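Local atomic coordinates of insulinase family protease (Yersinia pestis, PDB entry 3GO9), a protein that probably acts as a protease of the insulinase (M16) family and binds zinc ions. Residues K372-Q375 against L376-L379; E451-V454 against K455-Q458; Q201-Q204 against Q205-P209. All coordinates share one frame; numbering follows the deposited sequence. Where two conformers were deposited one is given.

All three interactions are local contacts at helix ends. Interactions 1 and 3 lie at the C-terminal ends of helices 362-377 and 196-206. Interaction 2 caps the start of helix 454-465. They follow the chain in the order 3, 1, 2 and do not touch. The centres of interactions 1 and 3 are 46 Å apart, on opposite sides of the chain's centre. Interaction 2 lies 43 Å from interaction 1 and 49 Å from interaction 3, centre to centre. Bound zinc ions are at some remove: the side chain of Leu379 is about 12 Å from one, and that of Tyr207 about 13 Å from one.

Interaction 1. Residues K372-Q375 against L376-L379; sequences KNDQ and LSKL
Asp374 and Lys378 form an i to i+4 salt bridge at the C-terminal end of helix 362-377. Lys378 NZ meets Asp374 OD2 at 3.2 Å. It comes to the syn side of that oxygen, 25° out of the carboxylate plane. A weaker bond runs from the same NZ to Asp374 OD1. The carboxylate is swung toward the helix end because CG lies anti to the backbone N (chi1 -174°). The lysine folds back to reach it. Its chain is bent at chi2 and again at chi4, and Lys378 CG comes within 3.2 Å of Asp374 O.

The hydroxyl bond uses the same residue's backbone. Ser377 OG donates to Asp374 O at 2.6 Å, in the carbonyl plane and on a lone pair. Asp374 O also receives a weak bond from Lys378 N, so two donors share this oxygen.

The backbone bonds are helical up to Ser377. Leu376 N donates to Lys372 O at 3.0 Å, and Ser377 N donates to Asn373 O at the same length. Lys378 N makes two weak bonds, to Asp374 O and Gln375 O, as the helix gives way to a turn.

Other side chains tie this end to the fold. Leu376 and Lys372 pack on Arg415 of helix 408-421, and Leu376 also touches Gln416 there. Asn373 OD1 accepts from Gln416 NE2 of the same helix.

One turn back, a second polar link runs between side chains three residues apart. The Lys372 chain curls back along the helix. Its NZ also pairs with Glu297, and it donates to Gln375 OE1 at 2.7 Å, tilted 21° from the amide plane.

Interaction 2. Residues E451-V454 against K455-Q458; sequences EVNV and KALQ
Asn453 lays its side-chain amide over the first turn of helix 454-465 and overlaps the methyl of Ala456. It is the N-cap residue. Its OD1 accepts from Ala456 N at 2.9 Å, and the N-H points almost straight at the oxygen (165°). The donor stands above the amide's carbonyl plane, 56° out of it, and is not on a lone pair. With CG anti to the backbone N (chi1 -180°), the amide reaches forward over the turn. OD1 also lies 3.4 Å from Lys455 CB. The cap thus satisfies an N-H that precedes the regular helical bonding.

The backbone pattern starts at the same residue. Leu457 N donates to Asn453 O at 3.2 Å, in the carbonyl plane. Asn453 therefore holds the turn by both its side chain and its carbonyl.

Two side chains join the helix start to its surroundings. Val454 packs on Leu443 of strand 440-446 and on Ser258 of strand 257-261. Leu457 is buried against Thr342 and Met345 of helix 341-358. The next helical bond, from Gln458 N to Val454 O, is 2.9 Å long, and Gln458 CB sits 3.3 Å from that same carbonyl oxygen.

Interaction 3. Residues Q201-Q204 against Q205-P209; sequences QFYQ and QWYTP
Phe202 and Trp206 meet one turn apart at the C-terminal end of helix 196-206, and Tyr203 and Tyr207 pair in the same i to i+4 way. Trp206 CD1 lies over one face of the Phe202 ring, offset toward its rim, with Phe202 CD1 3.5 Å away. The phenyl ring and the five-membered ring of the indole are oblique, their planes at 49°. The edge of the indole also meets a backbone atom: Trp206 CD1 is 3.2 Å from Phe202 O, near the ring plane.

In the second pair, Tyr203 CD1 lies over one face of the Tyr207 ring. The closest carbons are Tyr203 CE1 and Tyr207 CD2, at 3.5 Å. This pair is oblique too, with planes at 45°. Tyr203 holds its CG anti to the backbone N (chi1 168°), which carries the ring forward to Tyr207.

Backbone bonds set the spacing of both pairs. Trp206 N donates to Phe202 O at 3.0 Å. Tyr207 N donates to Tyr203 O at 2.8 Å, although Tyr207 itself leaves helical angles and centres an inverse gamma turn.

Farther out, Leu74 of helix 70-80 touches Phe202, Tyr203 and Tyr207. The phenol groups are anchored: Tyr203 OH bonds to Thr138 O and Leu142 N, and Tyr207 OH to Tyr116 OH. Arg240 NH2 bonds to Trp206 O at the helix end. A water lies 2.8 Å from Gln204 O and 3.0 Å from Tyr207 O.

Interaction 1. Residues K372-Q375 against L376-L379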
loop_
_atom_site.group_PDB
_atom_site.type_symbol
_atom_site.label_atom_id
_atom_site.label_comp_id
_atom_site.label_asym_id
_atom_site.label_seq_id
_atom_site.Cartn_x
_atom_site.Cartn_y
_atom_site.Cartn_z
ATOM N N LYS A 372 -12.174 -16.862 13.398
ATOM C CA LYS A 372 -11.659 -15.500 13.667
ATOM C C LYS A 372 -11.176 -15.385 15.108
ATOM O O LYS A 372 -10.213 -14.692 15.409
ATOM C CB LYS A 372 -12.758 -14.450 13.375
ATOM C CG LYS A 372 -13.253 -14.372 11.923
ATOM C CD LYS A 372 -12.176 -14.346 10.834
ATOM C CE LYS A 372 -11.316 -13.132 10.903
ATOM N NZ LYS A 372 -10.303 -13.183 9.813
ATOM N N ASN A 373 -11.846 -16.090 16.004
ATOM C CA ASN A 373 -11.424 -16.147 17.403
ATOM C C ASN A 373 -10.080 -16.864 17.543
ATOM O O ASN A 373 -9.211 -16.451 18.334
ATOM C CB ASN A 373 -12.510 -16.800 18.294
ATOM C CG ASN A 373 -13.524 -15.758 18.848
ATOM O OD1 ASN A 373 -13.134 -14.767 19.496
ATOM N ND2 ASN A 373 -14.808 -15.986 18.594
ATOM N N ASP A 374 -9.887 -17.900 16.727
ATOM C CA ASP A 374 -8.590 -18.589 16.699
ATOM C C ASP A 374 -7.463 -17.645 16.281
ATOM O O ASP A 374 -6.437 -17.539 16.946
ATOM C CB ASP A 374 -8.633 -19.788 15.744
ATOM C CG ASP A 374 -7.345 -20.624 15.811
ATOM O OD1 ASP A 374 -7.018 -21.093 16.924
ATOM O OD2 ASP A 374 -6.681 -20.788 14.772
ATOM N N GLN A 375 -7.683 -16.939 15.189
ATOM C CA GLN A 375 -6.710 -15.970 14.699
ATOM C C GLN A 375 -6.378 -14.909 15.715
ATOM O O GLN A 375 -5.227 -14.581 15.899
ATOM C CB GLN A 375 -7.207 -15.330 13.441
ATOM C CG GLN A 375 -7.509 -16.343 12.340
ATOM C CD GLN A 375 -8.269 -15.716 11.186
ATOM O OE1 GLN A 375 -8.343 -14.488 11.065
ATOM N NE2 GLN A 375 -8.824 -16.557 10.322
ATOM N N LEU A 376 -7.377 -14.396 16.437
ATOM C CA LEU A 376 -7.106 -13.435 17.485
ATOM C C LEU A 376 -6.300 -14.044 18.619
ATOM O O LEU A 376 -5.445 -13.388 19.197
ATOM C CB LEU A 376 -8.417 -12.841 18.018
ATOM C CG LEU A 376 -8.286 -11.794 19.116
ATOM C CD1 LEU A 376 -7.481 -10.596 18.661
ATOM C CD2 LEU A 376 -9.694 -11.384 19.565
ATOM N N SER A 377 -6.542 -15.312 18.930
ATOM C CA SER A 377 -5.826 -15.943 20.045
ATOM C C SER A 377 -4.330 -16.034 19.688
ATOM O O SER A 377 -3.477 -16.057 20.586
ATOM C CB SER A 377 -6.423 -17.315 20.385
ATOM O OG SER A 377 -6.074 -18.324 19.428
ATOM N N LYS A 378 -4.053 -16.033 18.391
ATOM C CA LYS A 378 -2.692 -16.174 17.831
ATOM C C LYS A 378 -1.989 -14.813 17.622
ATOM O O LYS A 378 -0.831 -14.785 17.194
ATOM C CB LYS A 378 -2.741 -16.932 16.488
ATOM C CG LYS A 378 -3.372 -18.363 16.524
ATOM C CD LYS A 378 -2.599 -19.403 17.315
ATOM C CE LYS A 378 -3.299 -20.829 17.294
ATOM N NZ LYS A 378 -3.729 -21.289 15.901
ATOM N N LEU A 379 -2.672 -13.701 17.917
ATOM C CA LEU A 379 -2.137 -12.343 17.718
ATOM C C LEU A 379 -0.663 -12.161 18.096
ATOM O O LEU A 379 0.154 -11.677 17.289
ATOM C CB LEU A 379 -2.977 -11.316 18.510
ATOM C CG LEU A 379 -2.609 -9.844 18.311
ATOM C CD1 LEU A 379 -2.839 -9.464 16.853
ATOM C CD2 LEU A 379 -3.402 -8.932 19.258
#

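Interaction 2. Residues E451-V454 against K455-Q458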
loop_
_atom_site.group_PDB
_atom_site.type_symbol
_atom_site.label_atom_id
_atom_site.label_comp_id
_atom_site.label_asym_id
_atom_site.label_seq_id
_atom_site.Cartn_x
_atom_site.Cartn_y
_atom_site.Cartn_z
ATOM N N GLU A 451 -12.573 -9.530 -28.903
ATOM C CA GLU A 451 -13.219 -8.749 -27.859
ATOM C C GLU A 451 -14.520 -9.387 -27.441
ATOM O O GLU A 451 -15.351 -9.762 -28.279
ATOM C CB GLU A 451 -13.461 -7.307 -28.308
ATOM C CG GLU A 451 -13.950 -6.416 -27.178
ATOM C CD GLU A 451 -13.894 -4.936 -27.504
ATOM O OE1 GLU A 451 -13.892 -4.568 -28.702
ATOM O OE2 GLU A 451 -13.850 -4.142 -26.544
ATOM N N VAL A 452 -14.692 -9.537 -26.125
ATOM C CA VAL A 452 -15.958 -9.982 -25.558
ATOM C C VAL A 452 -16.869 -8.763 -25.463
ATOM O O VAL A 452 -16.433 -7.666 -25.101
ATOM C CB VAL A 452 -15.782 -10.599 -24.147
ATOM C CG1 VAL A 452 -17.110 -10.773 -23.455
ATOM C CG2 VAL A 452 -15.009 -11.918 -24.226
ATOM N N ASN A 453 -18.128 -8.969 -25.813
ATOM C CA ASN A 453 -19.167 -7.956 -25.678
ATOM C C ASN A 453 -19.562 -7.874 -24.222
ATOM O O ASN A 453 -20.325 -8.717 -23.743
ATOM C CB ASN A 453 -20.380 -8.358 -26.538
ATOM C CG ASN A 453 -21.508 -7.364 -26.469
ATOM O OD1 ASN A 453 -21.689 -6.658 -25.478
ATOM N ND2 ASN A 453 -22.294 -7.311 -27.539
ATOM N N VAL A 454 -19.025 -6.892 -23.498
ATOM C CA VAL A 454 -19.249 -6.827 -22.061
ATOM C C VAL A 454 -20.626 -6.276 -21.710
ATOM O O VAL A 454 -21.098 -6.473 -20.624
ATOM C CB VAL A 454 -18.134 -6.056 -21.296
ATOM C CG1 VAL A 454 -16.837 -6.814 -21.396
ATOM C CG2 VAL A 454 -17.946 -4.638 -21.809
ATOM N N LYS A 455 -21.276 -5.605 -22.647
ATOM C CA LYS A 455 -22.654 -5.202 -22.435
ATOM C C LYS A 455 -23.542 -6.428 -22.360
ATOM O O LYS A 455 -24.388 -6.516 -21.481
ATOM C CB LYS A 455 -23.094 -4.216 -23.522
ATOM C CG LYS A 455 -22.255 -2.919 -23.503
ATOM C CD LYS A 455 -22.662 -1.901 -24.555
ATOM C CE LYS A 455 -21.493 -0.934 -24.862
ATOM N NZ LYS A 455 -21.901 0.431 -25.366
ATOM N N ALA A 456 -23.336 -7.396 -23.256
ATOM C CA ALA A 456 -24.084 -8.650 -23.221
ATOM C C ALA A 456 -23.796 -9.405 -21.923
ATOM O O ALA A 456 -24.677 -10.016 -21.326
ATOM C CB ALA A 456 -23.744 -9.531 -24.410
ATOM N N LEU A 457 -22.538 -9.400 -21.516
ATOM C CA LEU A 457 -22.140 -10.109 -20.311
ATOM C C LEU A 457 -22.858 -9.479 -19.113
ATOM O O LEU A 457 -23.370 -10.179 -18.238
ATOM C CB LEU A 457 -20.618 -10.030 -20.165
ATOM C CG LEU A 457 -19.963 -10.954 -19.159
ATOM C CD1 LEU A 457 -20.145 -12.431 -19.536
ATOM C CD2 LEU A 457 -18.478 -10.595 -19.028
ATOM N N GLN A 458 -22.918 -8.144 -19.116
ATOM C CA GLN A 458 -23.593 -7.376 -18.088
ATOM C C GLN A 458 -25.080 -7.710 -17.998
ATOM O O GLN A 458 -25.611 -7.769 -16.905
ATOM C CB GLN A 458 -23.444 -5.868 -18.328
ATOM C CG GLN A 458 -24.098 -4.958 -17.271
ATOM C CD GLN A 458 -23.314 -4.830 -15.990
ATOM O OE1 GLN A 458 -22.162 -4.379 -16.001
ATOM N NE2 GLN A 458 -23.921 -5.225 -14.875
#

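Interaction 3. Residues Q201-Q204 against Q205-P209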
loop_
_atom_site.group_PDB
_atom_site.type_symbol
_atom_site.label_atom_id
_atom_site.label_comp_id
_atom_site.label_asym_id
_atom_site.label_seq_id
_atom_site.Cartn_x
_atom_site.Cartn_y
_atom_site.Cartn_z
ATOM N N GLN A 201 17.651 22.989 -8.976
ATOM C CA GLN A 201 16.671 23.895 -8.406
ATOM C C GLN A 201 15.430 23.130 -7.959
ATOM O O GLN A 201 14.893 23.359 -6.858
ATOM C CB GLN A 201 16.305 24.964 -9.428
ATOM C CG GLN A 201 17.457 25.913 -9.631
ATOM C CD GLN A 201 17.118 27.050 -10.584
ATOM O OE1 GLN A 201 16.600 26.835 -11.694
ATOM N NE2 GLN A 201 17.417 28.275 -10.152
ATOM N N PHE A 202 15.020 22.158 -8.767
ATOM C CA PHE A 202 13.880 21.292 -8.420
ATOM C C PHE A 202 14.168 20.531 -7.149
ATOM O O PHE A 202 13.353 20.458 -6.250
ATOM C CB PHE A 202 13.571 20.331 -9.578
ATOM C CG PHE A 202 12.494 19.345 -9.301
ATOM C CD1 PHE A 202 11.152 19.608 -9.588
ATOM C CD2 PHE A 202 12.796 18.097 -8.850
ATOM C CE1 PHE A 202 10.180 18.671 -9.345
ATOM C CE2 PHE A 202 11.825 17.174 -8.587
ATOM C CZ PHE A 202 10.512 17.441 -8.856
ATOM N N TYR A 203 15.350 19.933 -7.084
ATOM C CA TYR A 203 15.767 19.203 -5.898
ATOM C C TYR A 203 15.729 20.058 -4.653
ATOM O O TYR A 203 15.190 19.643 -3.609
ATOM C CB TYR A 203 17.172 18.715 -6.108
ATOM C CG TYR A 203 17.860 18.180 -4.885
ATOM C CD1 TYR A 203 17.448 17.022 -4.311
ATOM C CD2 TYR A 203 18.963 18.819 -4.371
ATOM C CE1 TYR A 203 18.040 16.509 -3.167
ATOM C CE2 TYR A 203 19.614 18.321 -3.254
ATOM C CZ TYR A 203 19.156 17.149 -2.653
ATOM O OH TYR A 203 19.832 16.669 -1.539
ATOM N N GLN A 204 16.233 21.259 -4.768
ATOM C CA GLN A 204 16.287 22.155 -3.579
ATOM C C GLN A 204 14.909 22.644 -3.166
ATOM O O GLN A 204 14.651 22.792 -1.981
ATOM C CB GLN A 204 17.246 23.317 -3.816
ATOM C CG GLN A 204 18.658 22.815 -3.766
ATOM C CD GLN A 204 19.685 23.822 -4.209
ATOM O OE1 GLN A 204 19.393 24.766 -4.934
ATOM N NE2 GLN A 204 20.929 23.584 -3.794
ATOM N N GLN A 205 14.038 22.875 -4.142
ATOM C CA GLN A 205 12.666 23.299 -3.900
ATOM C C GLN A 205 11.865 22.240 -3.160
ATOM O O GLN A 205 11.060 22.553 -2.241
ATOM C CB GLN A 205 11.933 23.666 -5.213
ATOM C CG GLN A 205 10.493 24.084 -4.978
ATOM C CD GLN A 205 9.806 24.608 -6.244
ATOM O OE1 GLN A 205 10.436 24.800 -7.284
ATOM N NE2 GLN A 205 8.511 24.819 -6.158
ATOM N N TRP A 206 12.034 20.975 -3.569
ATOM C CA TRP A 206 11.126 19.947 -3.132
ATOM C C TRP A 206 11.728 18.987 -2.102
ATOM O O TRP A 206 10.972 18.357 -1.367
ATOM C CB TRP A 206 10.577 19.187 -4.335
ATOM C CG TRP A 206 9.765 20.028 -5.211
ATOM C CD1 TRP A 206 10.143 20.518 -6.414
ATOM C CD2 TRP A 206 8.440 20.535 -4.973
ATOM N NE1 TRP A 206 9.141 21.304 -6.958
ATOM C CE2 TRP A 206 8.078 21.305 -6.105
ATOM C CE3 TRP A 206 7.516 20.395 -3.938
ATOM C CZ2 TRP A 206 6.842 21.920 -6.226
ATOM C CZ3 TRP A 206 6.262 21.012 -4.062
ATOM C CH2 TRP A 206 5.939 21.767 -5.208
ATOM N N TYR A 207 13.040 18.923 -1.956
ATOM C CA TYR A 207 13.631 18.078 -0.889
ATOM C C TYR A 207 13.899 18.970 0.316
ATOM O O TYR A 207 15.007 19.492 0.481
ATOM C CB TYR A 207 14.892 17.371 -1.361
ATOM C CG TYR A 207 14.671 16.029 -2.049
ATOM C CD1 TYR A 207 13.834 15.895 -3.157
ATOM C CD2 TYR A 207 15.365 14.878 -1.635
ATOM C CE1 TYR A 207 13.652 14.683 -3.777
ATOM C CE2 TYR A 207 15.206 13.650 -2.248
ATOM C CZ TYR A 207 14.331 13.541 -3.333
ATOM O OH TYR A 207 14.185 12.297 -3.957
ATOM N N THR A 208 12.832 19.176 1.094
ATOM C CA THR A 208 12.855 19.981 2.315
ATOM C C THR A 208 12.516 19.073 3.518
ATOM O O THR A 208 11.740 18.101 3.367
ATOM C CB THR A 208 11.889 21.187 2.224
ATOM O OG1 THR A 208 10.564 20.729 1.978
ATOM C CG2 THR A 208 12.292 22.103 1.004
ATOM N N PRO A 209 13.077 19.359 4.716
ATOM C CA PRO A 209 12.969 18.414 5.848
ATOM C C PRO A 209 11.558 18.253 6.335
ATOM O O PRO A 209 11.188 17.202 6.876
ATOM C CB PRO A 209 13.894 18.990 6.920
ATOM C CG PRO A 209 14.216 20.413 6.450
ATOM C CD PRO A 209 14.121 20.352 4.939
HETATM O O HOH W 1 16.128 22.315 0.317
#